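Local coordinates for protein tyrocidine synthetase 3 (Brevibacillus brevis, PDB 2JGP) that probably carries and joins peptide intermediates in tyrocidine biosynthesis, pairing a peptidyl carrier domain with a condensation domain that forms the peptide bond, at residues S9-R14 / S49-E54; L61-E66 / Q71-F76. All coordinates share one frame; numbering follows the deposited sequence.

Interaction 1: residues S9-R14 / S49-E54; sequences SVWEAR and SSMHNE
The guanidinium group of R14, a residue whose carbonyl O lies 4.4 Å from M51 SD, is gripped from several directions: NE bonds to the carbonyl O of G403, NH2 forms a salt bridge with D406, and F86 adds a cation-pi contact. Within segment 9-14, V10 covers one face and W11 lies at the edge: V10 CG2 is 3.3 Å above the guanidinium plane, over its centre, while R14 NH1 sits 3.4 Å above one face of the W11 indole, offset toward the rim. The guanidinium turns its edge to that indole face, so the two flat groups are not stacked parallel. The contact between the segments is small and apolar, with no hydrogen bond. M51 reaches over from helix 41-55, its chain bent at chi2 (-64°) and chi3 (-69°), and this fold brings the terminal methyl to the six-membered end of the indole. M51 CE touches CZ3 of W11 at 3.7 Å and CE3 of W11 at 4.0 Å, arriving at the ring edge near its plane rather than over a face. L15, V18 and I59 also surround M51, and V57 and I77 touch W11, whose ring meets F86 edge-to-face. At the start of the helix S9 is the N-cap: its OG accepts from E12 N at 3.2 Å with an N-H...O angle of 161°. The methionine-indole contact thus joins the first two long helices of the carrier four-helix bundle, while R14 and E54, the latter bonded through OE1 to H404, reach residues of the condensation region, as befits a carrier-condensation domain interface.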
loop_
_atom_site.group_PDB
_atom_site.type_symbol
_atom_site.label_atom_id
_atom_site.label_comp_id
_atom_site.label_asym_id
_atom_site.label_seq_id
_atom_site.Cartn_x
_atom_site.Cartn_y
_atom_site.Cartn_z
ATOM N N SER A 9 6.754 6.071 -11.962
ATOM C CA SER A 9 6.687 4.622 -11.910
ATOM C C SER A 9 7.985 4.101 -11.354
ATOM O O SER A 9 8.972 4.832 -11.289
ATOM C CB SER A 9 6.480 4.041 -13.304
ATOM O OG SER A 9 7.629 4.235 -14.107
ATOM N N VAL A 10 7.996 2.821 -10.999
ATOM C CA VAL A 10 9.205 2.201 -10.460
ATOM C C VAL A 10 10.374 2.261 -11.453
ATOM O O VAL A 10 11.488 2.571 -11.056
ATOM C CB VAL A 10 8.930 0.739 -9.968
ATOM C CG1 VAL A 10 8.509 -0.162 -11.133
ATOM C CG2 VAL A 10 10.141 0.172 -9.263
ATOM N N TRP A 11 10.131 1.997 -12.736
ATOM C CA TRP A 11 11.225 2.008 -13.711
ATOM C C TRP A 11 11.700 3.424 -14.031
ATOM O O TRP A 11 12.872 3.622 -14.291
ATOM C CB TRP A 11 10.878 1.215 -14.981
ATOM C CG TRP A 11 10.931 -0.258 -14.725
ATOM C CD1 TRP A 11 9.881 -1.130 -14.722
ATOM C CD2 TRP A 11 12.090 -1.024 -14.371
ATOM N NE1 TRP A 11 10.316 -2.398 -14.410
ATOM C CE2 TRP A 11 11.668 -2.361 -14.186
ATOM C CE3 TRP A 11 13.445 -0.714 -14.194
ATOM C CZ2 TRP A 11 12.550 -3.380 -13.847
ATOM C CZ3 TRP A 11 14.320 -1.728 -13.858
ATOM C CH2 TRP A 11 13.871 -3.048 -13.690
ATOM N N GLU A 12 10.803 4.408 -13.995
ATOM C CA GLU A 12 11.229 5.804 -14.147
ATOM C C GLU A 12 12.135 6.218 -12.988
ATOM O O GLU A 12 13.166 6.874 -13.197
ATOM C CB GLU A 12 10.027 6.739 -14.274
ATOM C CG GLU A 12 9.375 6.688 -15.646
ATOM C CD GLU A 12 8.277 7.709 -15.828
ATOM O OE1 GLU A 12 7.662 7.717 -16.923
ATOM O OE2 GLU A 12 8.033 8.513 -14.897
ATOM N N ALA A 13 11.777 5.798 -11.773
ATOM C CA ALA A 13 12.590 6.072 -10.585
ATOM C C ALA A 13 13.958 5.391 -10.667
ATOM O O ALA A 13 14.979 6.029 -10.453
ATOM C CB ALA A 13 11.857 5.630 -9.324
ATOM N N ARG A 14 13.971 4.100 -10.994
ATOM C CA ARG A 14 15.215 3.338 -11.080
ATOM C C ARG A 14 16.162 3.918 -12.126
ATOM O O ARG A 14 17.341 4.125 -11.866
ATOM C CB ARG A 14 14.922 1.868 -11.400
ATOM C CG ARG A 14 14.302 1.114 -10.240
ATOM C CD ARG A 14 13.824 -0.262 -10.641
ATOM N NE ARG A 14 13.402 -1.011 -9.461
ATOM C CZ ARG A 14 12.571 -2.050 -9.479
ATOM N NH1 ARG A 14 12.066 -2.502 -10.619
ATOM N NH2 ARG A 14 12.242 -2.641 -8.342
ATOM N N SER A 49 25.347 -0.925 -18.338
ATOM C CA SER A 49 26.083 -1.715 -17.355
ATOM C C SER A 49 25.479 -1.587 -15.960
ATOM O O SER A 49 25.308 -2.587 -15.263
ATOM C CB SER A 49 27.553 -1.291 -17.314
ATOM O OG SER A 49 28.209 -1.637 -18.518
ATOM N N SER A 50 25.165 -0.355 -15.556
ATOM C CA SER A 50 24.596 -0.098 -14.224
ATOM C C SER A 50 23.234 -0.750 -14.019
ATOM O O SER A 50 22.954 -1.271 -12.939
ATOM C CB SER A 50 24.474 1.403 -13.957
ATOM O OG SER A 50 25.756 1.996 -13.865
ATOM N N MET A 51 22.386 -0.705 -15.047
ATOM C CA MET A 51 21.065 -1.339 -14.970
ATOM C C MET A 51 21.186 -2.858 -14.919
ATOM O O MET A 51 20.389 -3.521 -14.258
ATOM C CB MET A 51 20.181 -0.913 -16.145
ATOM C CG MET A 51 19.807 0.563 -16.125
ATOM S SD MET A 51 18.797 1.021 -14.700
ATOM C CE MET A 51 17.258 0.184 -15.085
ATOM N N HIS A 52 22.186 -3.406 -15.607
ATOM C CA HIS A 52 22.461 -4.837 -15.526
ATOM C C HIS A 52 22.927 -5.233 -14.122
ATOM O O HIS A 52 22.464 -6.234 -13.567
ATOM C CB HIS A 52 23.502 -5.260 -16.572
ATOM C CG HIS A 52 24.015 -6.656 -16.380
ATOM N ND1 HIS A 52 23.253 -7.774 -16.646
ATOM C CD2 HIS A 52 25.209 -7.110 -15.933
ATOM C CE1 HIS A 52 23.960 -8.858 -16.380
ATOM N NE2 HIS A 52 25.150 -8.484 -15.945
ATOM N N ASN A 53 23.836 -4.446 -13.549
ATOM C CA ASN A 53 24.394 -4.755 -12.231
ATOM C C ASN A 53 23.395 -4.592 -11.085
ATOM O O ASN A 53 23.331 -5.440 -10.196
ATOM C CB ASN A 53 25.639 -3.902 -11.952
ATOM C CG ASN A 53 26.827 -4.291 -12.823
ATOM O OD1 ASN A 53 26.871 -5.383 -13.393
ATOM N ND2 ASN A 53 27.803 -3.392 -12.922
ATOM N N GLU A 54 22.631 -3.505 -11.099
ATOM C CA GLU A 54 21.706 -3.213 -10.004
ATOM C C GLU A 54 20.395 -3.991 -10.141
ATOM O O GLU A 54 19.849 -4.452 -9.132
ATOM C CB GLU A 54 21.435 -1.708 -9.911
ATOM C CG GLU A 54 20.633 -1.263 -8.667
ATOM C CD GLU A 54 21.362 -1.477 -7.344
ATOM O OE1 GLU A 54 20.692 -1.470 -6.286
ATOM O OE2 GLU A 54 22.595 -1.644 -7.352
#

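Interaction 2: residues L61-E66 / Q71-F76; sequences LRILFE and QELAAF
In the four-helix bundle of the peptidyl carrier domain, the short helix 61-66 packs against the last helix, 70-79, through a compact apolar patch. The axes of the two segments approach to 9.7 Å, and their N-to-C directions make an angle of 138°. I63 makes most of the contact. Its CG2, anti to the backbone N, lies over the face of the F76 ring in a CH-pi contact, 3.6 Å from the centroid and only 6° off the ring normal. The longer branch of I63 leans along the same ring: CD1 reaches F76 CE1 at 3.8 Å, so both branches bear on the phenyl group, which the isoleucine crosses at about a right angle. Deeper in the bundle L73 CD1 touches I63 CG2 at 3.9 Å. L15 and I59 also pack on L73, and L64 continues onto A44 of helix 41-55. At the more exposed margin, E72 is held through OE2 by T69 OG1, and its OE1 stays 4.4 Å from E66 O without a bond. The buried leucine pair closes with L64 CD1 set 3.8 Å from L73 CD2.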
loop_
_atom_site.group_PDB
_atom_site.type_symbol
_atom_site.label_atom_id
_atom_site.label_comp_id
_atom_site.label_asym_id
_atom_site.label_seq_id
_atom_site.Cartn_x
_atom_site.Cartn_y
_atom_site.Cartn_z
ATOM N N LEU A 61 21.895 -1.396 -26.408
ATOM C CA LEU A 61 22.346 -0.029 -26.653
ATOM C C LEU A 61 21.463 0.643 -27.699
ATOM O O LEU A 61 21.124 1.814 -27.568
ATOM C CB LEU A 61 23.813 -0.005 -27.085
ATOM C CG LEU A 61 24.468 1.370 -27.221
ATOM C CD1 LEU A 61 24.387 2.145 -25.905
ATOM C CD2 LEU A 61 25.913 1.224 -27.683
ATOM N N ARG A 62 21.090 -0.112 -28.728
ATOM C CA ARG A 62 20.174 0.369 -29.772
ATOM C C ARG A 62 18.875 0.962 -29.235
ATOM O O ARG A 62 18.356 1.923 -29.797
ATOM C CB ARG A 62 19.833 -0.738 -30.784
ATOM C CG ARG A 62 19.670 -2.139 -30.213
ATOM C CD ARG A 62 21.006 -2.912 -30.163
ATOM N NE ARG A 62 20.949 -4.170 -30.910
ATOM C CZ ARG A 62 22.009 -4.809 -31.413
ATOM N NH1 ARG A 62 23.245 -4.333 -31.256
ATOM N NH2 ARG A 62 21.832 -5.941 -32.083
ATOM N N ILE A 63 18.350 0.379 -28.160
ATOM C CA ILE A 63 17.111 0.855 -27.556
ATOM C C ILE A 63 17.298 2.181 -26.811
ATOM O O ILE A 63 16.422 3.049 -26.859
ATOM C CB ILE A 63 16.517 -0.209 -26.604
ATOM C CG1 ILE A 63 16.101 -1.453 -27.398
ATOM C CG2 ILE A 63 15.337 0.353 -25.846
ATOM C CD1 ILE A 63 15.013 -1.199 -28.429
ATOM N N LEU A 64 18.428 2.350 -26.129
ATOM C CA LEU A 64 18.733 3.627 -25.478
ATOM C C LEU A 64 18.819 4.752 -26.512
ATOM O O LEU A 64 18.340 5.861 -26.280
ATOM C CB LEU A 64 20.030 3.540 -24.672
ATOM C CG LEU A 64 20.484 4.799 -23.925
ATOM C CD1 LEU A 64 19.347 5.478 -23.165
ATOM C CD2 LEU A 64 21.629 4.462 -22.968
ATOM N N PHE A 65 19.431 4.465 -27.656
ATOM C CA PHE A 65 19.453 5.430 -28.753
ATOM C C PHE A 65 18.046 5.703 -29.280
ATOM O O PHE A 65 17.669 6.854 -29.507
ATOM C CB PHE A 65 20.356 4.940 -29.888
ATOM C CG PHE A 65 21.810 5.258 -29.684
ATOM C CD1 PHE A 65 22.761 4.250 -29.638
ATOM C CD2 PHE A 65 22.229 6.571 -29.555
ATOM C CE1 PHE A 65 24.117 4.552 -29.469
ATOM C CE2 PHE A 65 23.576 6.880 -29.383
ATOM C CZ PHE A 65 24.519 5.869 -29.336
ATOM N N GLU A 66 17.282 4.633 -29.462
ATOM C CA GLU A 66 15.929 4.702 -30.005
ATOM C C GLU A 66 14.955 5.361 -29.031
ATOM O O GLU A 66 14.079 6.114 -29.445
ATOM C CB GLU A 66 15.458 3.288 -30.341
ATOM C CG GLU A 66 14.118 3.181 -31.042
ATOM C CD GLU A 66 13.778 1.741 -31.385
ATOM O OE1 GLU A 66 14.577 1.094 -32.095
ATOM O OE2 GLU A 66 12.718 1.250 -30.945
ATOM N N GLN A 71 11.017 8.403 -19.807
ATOM C CA GLN A 71 9.669 7.831 -19.929
ATOM C C GLN A 71 9.595 6.770 -21.023
ATOM O O GLN A 71 8.929 5.755 -20.853
ATOM C CB GLN A 71 8.597 8.911 -20.121
ATOM C CG GLN A 71 8.706 9.729 -21.389
ATOM C CD GLN A 71 7.627 10.796 -21.484
ATOM O OE1 GLN A 71 6.825 10.967 -20.572
ATOM N NE2 GLN A 71 7.616 11.528 -22.590
ATOM N N GLU A 72 10.289 6.989 -22.131
ATOM C CA GLU A 72 10.281 6.011 -23.217
ATOM C C GLU A 72 11.003 4.731 -22.827
ATOM O O GLU A 72 10.541 3.634 -23.142
ATOM C CB GLU A 72 10.941 6.575 -24.462
ATOM C CG GLU A 72 10.173 7.683 -25.137
ATOM C CD GLU A 72 10.972 8.290 -26.270
ATOM O OE1 GLU A 72 10.651 7.989 -27.427
ATOM O OE2 GLU A 72 11.941 9.035 -25.998
ATOM N N LEU A 73 12.150 4.880 -22.172
ATOM C CA LEU A 73 12.986 3.735 -21.811
ATOM C C LEU A 73 12.339 2.926 -20.692
ATOM O O LEU A 73 12.387 1.700 -20.707
ATOM C CB LEU A 73 14.385 4.208 -21.406
ATOM C CG LEU A 73 15.499 3.160 -21.291
ATOM C CD1 LEU A 73 15.713 2.419 -22.606
ATOM C CD2 LEU A 73 16.784 3.839 -20.862
ATOM N N ALA A 74 11.720 3.609 -19.730
ATOM C CA ALA A 74 10.931 2.924 -18.693
ATOM C C ALA A 74 9.775 2.124 -19.292
ATOM O O ALA A 74 9.538 0.983 -18.896
ATOM C CB ALA A 74 10.401 3.923 -17.670
ATOM N N ALA A 75 9.058 2.725 -20.241
ATOM C CA ALA A 75 7.983 2.031 -20.953
ATOM C C ALA A 75 8.500 0.770 -21.659
ATOM O O ALA A 75 7.859 -0.284 -21.615
ATOM C CB ALA A 75 7.313 2.966 -21.961
ATOM N N PHE A 76 9.653 0.880 -22.312
ATOM C CA PHE A 76 10.268 -0.277 -22.959
ATOM C C PHE A 76 10.514 -1.411 -21.954
ATOM O O PHE A 76 10.186 -2.569 -22.228
ATOM C CB PHE A 76 11.585 0.113 -23.636
ATOM C CG PHE A 76 12.410 -1.067 -24.072
ATOM C CD1 PHE A 76 12.193 -1.660 -25.302
ATOM C CD2 PHE A 76 13.400 -1.588 -23.241
ATOM C CE1 PHE A 76 12.949 -2.744 -25.704
ATOM C CE2 PHE A 76 14.159 -2.681 -23.638
ATOM C CZ PHE A 76 13.937 -3.253 -24.870
#

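How the interactions relate
From the N terminus, helix 10-23 comes first; 34 residues separate segments 9-14 and 49-54, and helix 41-55 returns to close that long loop as interaction 1. The chain then passes into helix 61-66, and after a three-residue turn, 67-69, helix 70-79 folds back to close interaction 2. The two contacts follow in series, neither nested nor crossed, with centres about 12 Å apart. They meet where helix 70-79 lies against helix 10-23: W11 CB and E12 CG both pack on the methyl of A74, and E12 also touches Q71. Together they tie all four helices of the carrier domain into one bundle, with interaction 1 nearer the condensation domain.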